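Local coordinates for protein 2-dehydropantoate 2-reductase (PDB 3HN2) that probably catalyses the NADPH-dependent reduction of ketopantoate to pantoate, the second step from 3-methyl-2-oxobutanoate in pantothenate biosynthesis, at residues A[19-32]-A[53-67]. Numbering follows the deposited sequence.
Sequences ALLQRSGEDVHFLL and FTLPHVKGYRAPEEI
F30 and L31 pair in parallel with G60 and Y61 through three backbone hydrogen bonds: F30 N to K59 O (2.9 Å), Y61 N to F30 O and L32 N to Y61 O.

K59, its chain extended beyond CG, runs alongside the H29 ring and brings NZ to the syn lone pair of D27 OD1 at 3.2 Å, a salt bridge; H29 ND1 hydrogen-bonds to I5 O of the neighbouring strand. The R23 guanidinium lies over one face of the F53 ring in a cation-pi contact, CZ 4.2 Å from the ring centroid and the planes 35° apart. Bends at chi2 and chi3 (-64°) set R23 NH2 over the ring, 3.4 Å from F53 CD1.

Strand 60-61 is an outermost strand of the Rossmann-type sheet, beside 28-31; strand 5-8, helix 14-23 and strand 28-31 form a beta-alpha-beta crossover, the fold's opening unit.

The CZ corner of F53 meets A19 CB, and L20 CD2 touches F53 CE1 at 3.8 Å. An alanine in place of F53 would probably cost the guanidinium its aromatic partner and open a gap beside A19 and L20. V58 CG1 presses on F30 CD2 (3.6 Å), while I67 CG2 packs against H29 CB.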
loop_
_atom_site.group_PDB
_atom_site.type_symbol
_atom_site.label_atom_id
_atom_site.label_comp_id
_atom_site.label_asym_id
_atom_site.label_seq_id
_atom_site.Cartn_x
_atom_site.Cartn_y
_atom_site.Cartn_z
ATOM N N ALA A 19 15.161 19.174 2.634
ATOM C CA ALA A 19 14.650 20.038 1.572
ATOM C C ALA A 19 13.240 20.517 1.875
ATOM O O ALA A 19 12.902 21.657 1.575
ATOM C CB ALA A 19 14.688 19.331 0.236
ATOM N N LEU A 20 12.430 19.646 2.473
ATOM C CA LEU A 20 11.085 20.019 2.895
ATOM C C LEU A 20 11.131 20.951 4.104
ATOM O O LEU A 20 10.297 21.853 4.231
ATOM C CB LEU A 20 10.232 18.784 3.205
ATOM C CG LEU A 20 9.829 17.825 2.076
ATOM C CD1 LEU A 20 9.002 16.698 2.655
ATOM C CD2 LEU A 20 9.070 18.508 0.943
ATOM N N LEU A 21 12.113 20.731 4.978
ATOM C CA LEU A 21 12.297 21.573 6.160
ATOM C C LEU A 21 12.640 23.025 5.826
ATOM O O LEU A 21 12.006 23.934 6.359
ATOM C CB LEU A 21 13.319 20.968 7.127
ATOM C CG LEU A 21 12.804 19.864 8.059
ATOM C CD1 LEU A 21 13.957 19.010 8.563
ATOM C CD2 LEU A 21 11.981 20.410 9.228
ATOM N N GLN A 22 13.601 23.253 4.931
ATOM C CA GLN A 22 13.929 24.632 4.540
ATOM C C GLN A 22 12.915 25.262 3.579
ATOM O O GLN A 22 12.803 26.487 3.526
ATOM C CB GLN A 22 15.367 24.773 4.015
ATOM C CG GLN A 22 15.570 24.507 2.535
ATOM C CD GLN A 22 16.912 25.013 2.028
ATOM O OE1 GLN A 22 16.968 25.863 1.144
ATOM N NE2 GLN A 22 17.999 24.494 2.591
ATOM N N ARG A 23 12.173 24.427 2.844
ATOM C CA ARG A 23 11.117 24.905 1.942
ATOM C C ARG A 23 10.014 25.607 2.726
ATOM O O ARG A 23 9.371 26.518 2.212
ATOM C CB ARG A 23 10.533 23.753 1.124
ATOM C CG ARG A 23 9.890 24.159 -0.200
ATOM C CD ARG A 23 8.369 24.215 -0.121
ATOM N NE ARG A 23 7.770 22.906 0.144
ATOM C CZ ARG A 23 7.399 22.036 -0.792
ATOM N NH1 ARG A 23 6.861 20.875 -0.438
ATOM N NH2 ARG A 23 7.562 22.319 -2.079
ATOM N N SER A 24 9.815 25.178 3.971
ATOM C CA SER A 24 8.902 25.842 4.899
ATOM C C SER A 24 9.641 26.782 5.867
ATOM O O SER A 24 9.116 27.149 6.921
ATOM C CB SER A 24 8.087 24.806 5.668
ATOM O OG SER A 24 8.944 23.864 6.273
ATOM N N GLY A 25 10.860 27.164 5.501
ATOM C CA GLY A 25 11.584 28.213 6.208
ATOM C C GLY A 25 12.204 27.787 7.522
ATOM O O GLY A 25 11.875 28.326 8.580
ATOM N N GLU A 26 13.099 26.810 7.447
ATOM C CA GLU A 26 13.887 26.411 8.598
ATOM C C GLU A 26 15.348 26.581 8.215
ATOM O O GLU A 26 15.712 26.410 7.046
ATOM C CB GLU A 26 13.588 24.964 8.981
ATOM C CG GLU A 26 13.250 24.753 10.451
ATOM C CD GLU A 26 11.834 25.183 10.822
ATOM O OE1 GLU A 26 11.639 25.697 11.945
ATOM O OE2 GLU A 26 10.914 25.000 9.997
ATOM N N ASP A 27 16.178 26.930 9.195
ATOM C CA ASP A 27 17.594 27.186 8.955
ATOM C C ASP A 27 18.346 25.862 8.834
ATOM O O ASP A 27 18.908 25.354 9.806
ATOM C CB ASP A 27 18.174 28.070 10.064
ATOM C CG ASP A 27 19.465 28.763 9.655
ATOM O OD1 ASP A 27 19.864 28.670 8.473
ATOM O OD2 ASP A 27 20.082 29.410 10.526
ATOM N N VAL A 28 18.347 25.319 7.621
ATOM C CA VAL A 28 18.850 23.974 7.361
ATOM C C VAL A 28 20.270 24.026 6.802
ATOM O O VAL A 28 20.560 24.791 5.880
ATOM C CB VAL A 28 17.885 23.190 6.421
ATOM C CG1 VAL A 28 18.409 21.808 6.116
ATOM C CG2 VAL A 28 16.517 23.065 7.063
ATOM N N HIS A 29 21.147 23.214 7.387
ATOM C CA HIS A 29 22.555 23.150 7.014
ATOM C C HIS A 29 22.900 21.719 6.635
ATOM O O HIS A 29 22.960 20.845 7.494
ATOM C CB HIS A 29 23.436 23.606 8.183
ATOM C CG HIS A 29 23.079 24.957 8.719
ATOM N ND1 HIS A 29 22.074 25.150 9.642
ATOM C CD2 HIS A 29 23.590 26.182 8.456
ATOM C CE1 HIS A 29 21.980 26.438 9.924
ATOM N NE2 HIS A 29 22.889 27.086 9.218
ATOM N N PHE A 30 23.114 21.479 5.347
ATOM C CA PHE A 30 23.430 20.142 4.863
ATOM C C PHE A 30 24.923 19.822 4.971
ATOM O O PHE A 30 25.771 20.633 4.587
ATOM C CB PHE A 30 22.991 19.989 3.408
ATOM C CG PHE A 30 21.505 19.913 3.214
ATOM C CD1 PHE A 30 20.854 18.687 3.218
ATOM C CD2 PHE A 30 20.759 21.065 2.996
ATOM C CE1 PHE A 30 19.478 18.611 3.020
ATOM C CE2 PHE A 30 19.385 20.999 2.791
ATOM C CZ PHE A 30 18.745 19.771 2.807
ATOM N N LEU A 31 25.237 18.638 5.492
ATOM C CA LEU A 31 26.599 18.116 5.442
ATOM C C LEU A 31 26.751 17.169 4.251
ATOM O O LEU A 31 26.395 15.991 4.327
ATOM C CB LEU A 31 26.985 17.424 6.759
ATOM C CG LEU A 31 28.457 17.019 6.970
ATOM C CD1 LEU A 31 29.402 18.204 6.817
ATOM C CD2 LEU A 31 28.664 16.347 8.324
ATOM N N LEU A 32 27.265 17.707 3.147
ATOM C CA LEU A 32 27.494 16.933 1.930
ATOM C C LEU A 32 28.903 16.352 1.893
ATOM O O LEU A 32 29.830 16.903 2.493
ATOM C CB LEU A 32 27.270 17.790 0.680
ATOM C CG LEU A 32 25.898 18.358 0.276
ATOM C CD1 LEU A 32 24.710 17.448 0.617
ATOM C CD2 LEU A 32 25.701 19.751 0.839
ATOM N N PHE A 53 9.777 20.200 -6.907
ATOM C CA PHE A 53 10.284 21.532 -6.568
ATOM C C PHE A 53 11.813 21.580 -6.566
ATOM O O PHE A 53 12.479 20.550 -6.466
ATOM C CB PHE A 53 9.681 22.067 -5.254
ATOM C CG PHE A 53 10.299 21.498 -4.002
ATOM C CD1 PHE A 53 9.883 20.272 -3.497
ATOM C CD2 PHE A 53 11.271 22.213 -3.302
ATOM C CE1 PHE A 53 10.442 19.756 -2.327
ATOM C CE2 PHE A 53 11.836 21.699 -2.141
ATOM C CZ PHE A 53 11.419 20.468 -1.653
ATOM N N THR A 54 12.361 22.784 -6.688
ATOM C CA THR A 54 13.803 22.967 -6.800
ATOM C C THR A 54 14.289 24.067 -5.859
ATOM O O THR A 54 13.749 25.173 -5.854
ATOM C CB THR A 54 14.216 23.316 -8.252
ATOM O OG1 THR A 54 13.389 24.377 -8.743
ATOM C CG2 THR A 54 14.063 22.113 -9.170
ATOM N N LEU A 55 15.295 23.749 -5.051
ATOM C CA LEU A 55 15.941 24.751 -4.211
ATOM C C LEU A 55 17.140 25.317 -4.959
ATOM O O LEU A 55 18.111 24.593 -5.198
ATOM C CB LEU A 55 16.392 24.153 -2.876
ATOM C CG LEU A 55 15.334 23.717 -1.863
ATOM C CD1 LEU A 55 15.984 22.858 -0.797
ATOM C CD2 LEU A 55 14.620 24.910 -1.237
ATOM N N PRO A 56 17.075 26.611 -5.336
ATOM C CA PRO A 56 18.134 27.245 -6.125
ATOM C C PRO A 56 19.434 27.347 -5.332
ATOM O O PRO A 56 20.516 27.105 -5.872
ATOM C CB PRO A 56 17.575 28.646 -6.413
ATOM C CG PRO A 56 16.113 28.569 -6.100
ATOM C CD PRO A 56 15.991 27.557 -5.019
ATOM N N HIS A 57 19.303 27.689 -4.054
ATOM C CA HIS A 57 20.426 27.782 -3.140
ATOM C C HIS A 57 20.244 26.795 -1.986
ATOM O O HIS A 57 19.147 26.655 -1.438
ATOM C CB HIS A 57 20.563 29.219 -2.621
ATOM C CG HIS A 57 21.431 29.347 -1.407
ATOM N ND1 HIS A 57 20.952 29.793 -0.194
ATOM C CD2 HIS A 57 22.742 29.070 -1.214
ATOM C CE1 HIS A 57 21.933 29.794 0.690
ATOM N NE2 HIS A 57 23.029 29.357 0.098
ATOM N N VAL A 58 21.328 26.106 -1.641
ATOM C CA VAL A 58 21.358 25.199 -0.496
ATOM C C VAL A 58 22.587 25.508 0.367
ATOM O O VAL A 58 23.709 25.600 -0.146
ATOM C CB VAL A 58 21.324 23.710 -0.956
ATOM C CG1 VAL A 58 21.927 22.778 0.081
ATOM C CG2 VAL A 58 19.899 23.286 -1.285
ATOM N N LYS A 59 22.360 25.706 1.666
ATOM C CA LYS A 59 23.445 25.883 2.631
ATOM C C LYS A 59 24.197 24.574 2.836
ATOM O O LYS A 59 23.802 23.741 3.654
ATOM C CB LYS A 59 22.906 26.373 3.975
ATOM C CG LYS A 59 22.911 27.873 4.164
ATOM C CD LYS A 59 22.604 28.211 5.610
ATOM C CE LYS A 59 22.687 29.701 5.866
ATOM N NZ LYS A 59 22.508 30.007 7.313
ATOM N N GLY A 60 25.281 24.402 2.086
ATOM C CA GLY A 60 26.078 23.183 2.142
ATOM C C GLY A 60 27.443 23.365 2.771
ATOM O O GLY A 60 28.019 24.454 2.735
ATOM N N TYR A 61 27.951 22.291 3.367
ATOM C CA TYR A 61 29.250 22.295 4.033
ATOM C C TYR A 61 29.941 20.955 3.798
ATOM O O TYR A 61 29.299 19.980 3.393
ATOM C CB TYR A 61 29.088 22.530 5.539
ATOM C CG TYR A 61 28.532 23.886 5.935
ATOM C CD1 TYR A 61 27.152 24.106 6.017
ATOM C CD2 TYR A 61 29.383 24.936 6.261
ATOM C CE1 TYR A 61 26.638 25.345 6.384
ATOM C CE2 TYR A 61 28.878 26.180 6.637
ATOM C CZ TYR A 61 27.507 26.375 6.696
ATOM O OH TYR A 61 27.008 27.599 7.066
ATOM N N ARG A 62 31.246 20.903 4.051
ATOM C CA ARG A 62 31.992 19.654 3.889
ATOM C C ARG A 62 32.606 19.153 5.193
ATOM O O ARG A 62 32.940 17.975 5.320
ATOM C CB ARG A 62 33.032 19.761 2.765
ATOM C CG ARG A 62 34.023 20.919 2.878
ATOM C CD ARG A 62 34.460 21.420 1.496
ATOM N NE ARG A 62 34.541 20.341 0.506
ATOM C CZ ARG A 62 34.885 20.506 -0.769
ATOM N NH1 ARG A 62 34.921 19.459 -1.585
ATOM N NH2 ARG A 62 35.191 21.712 -1.232
ATOM N N ALA A 63 32.735 20.053 6.161
ATOM C CA ALA A 63 33.183 19.690 7.499
ATOM C C ALA A 63 32.145 20.151 8.511
ATOM O O ALA A 63 31.594 21.247 8.370
ATOM C CB ALA A 63 34.543 20.312 7.797
ATOM N N PRO A 64 31.848 19.305 9.520
ATOM C CA PRO A 64 30.911 19.683 10.591
ATOM C C PRO A 64 31.386 20.831 11.487
ATOM O O PRO A 64 30.551 21.536 12.058
ATOM C CB PRO A 64 30.761 18.396 11.410
ATOM C CG PRO A 64 31.938 17.575 11.076
ATOM C CD PRO A 64 32.336 17.922 9.679
ATOM N N GLU A 65 32.701 21.023 11.597
ATOM C CA GLU A 65 33.265 22.118 12.405
ATOM C C GLU A 65 33.060 23.502 11.786
ATOM O O GLU A 65 33.201 24.519 12.469
ATOM C CB GLU A 65 34.748 21.879 12.738
ATOM C CG GLU A 65 35.627 21.431 11.570
ATOM C CD GLU A 65 35.815 19.921 11.507
ATOM O OE1 GLU A 65 36.964 19.474 11.297
ATOM O OE2 GLU A 65 34.822 19.181 11.671
ATOM N N GLU A 66 32.722 23.528 10.498
ATOM C CA GLU A 66 32.376 24.765 9.798
ATOM C C GLU A 66 30.946 25.196 10.125
ATOM O O GLU A 66 30.649 26.391 10.181
ATOM C CB GLU A 66 32.536 24.586 8.286
ATOM C CG GLU A 66 33.926 24.124 7.841
ATOM C CD GLU A 66 34.002 23.790 6.356
ATOM O OE1 GLU A 66 35.128 23.761 5.814
ATOM O OE2 GLU A 66 32.946 23.552 5.727
ATOM N N ILE A 67 30.069 24.215 10.335
ATOM C CA ILE A 67 28.663 24.457 10.674
ATOM C C ILE A 67 28.519 24.957 12.111
ATOM O O ILE A 67 27.830 25.945 12.362
ATOM C CB ILE A 67 27.801 23.183 10.491
ATOM C CG1 ILE A 67 28.083 22.525 9.138
ATOM C CG2 ILE A 67 26.321 23.505 10.644
ATOM C CD1 ILE A 67 27.290 21.257 8.858
#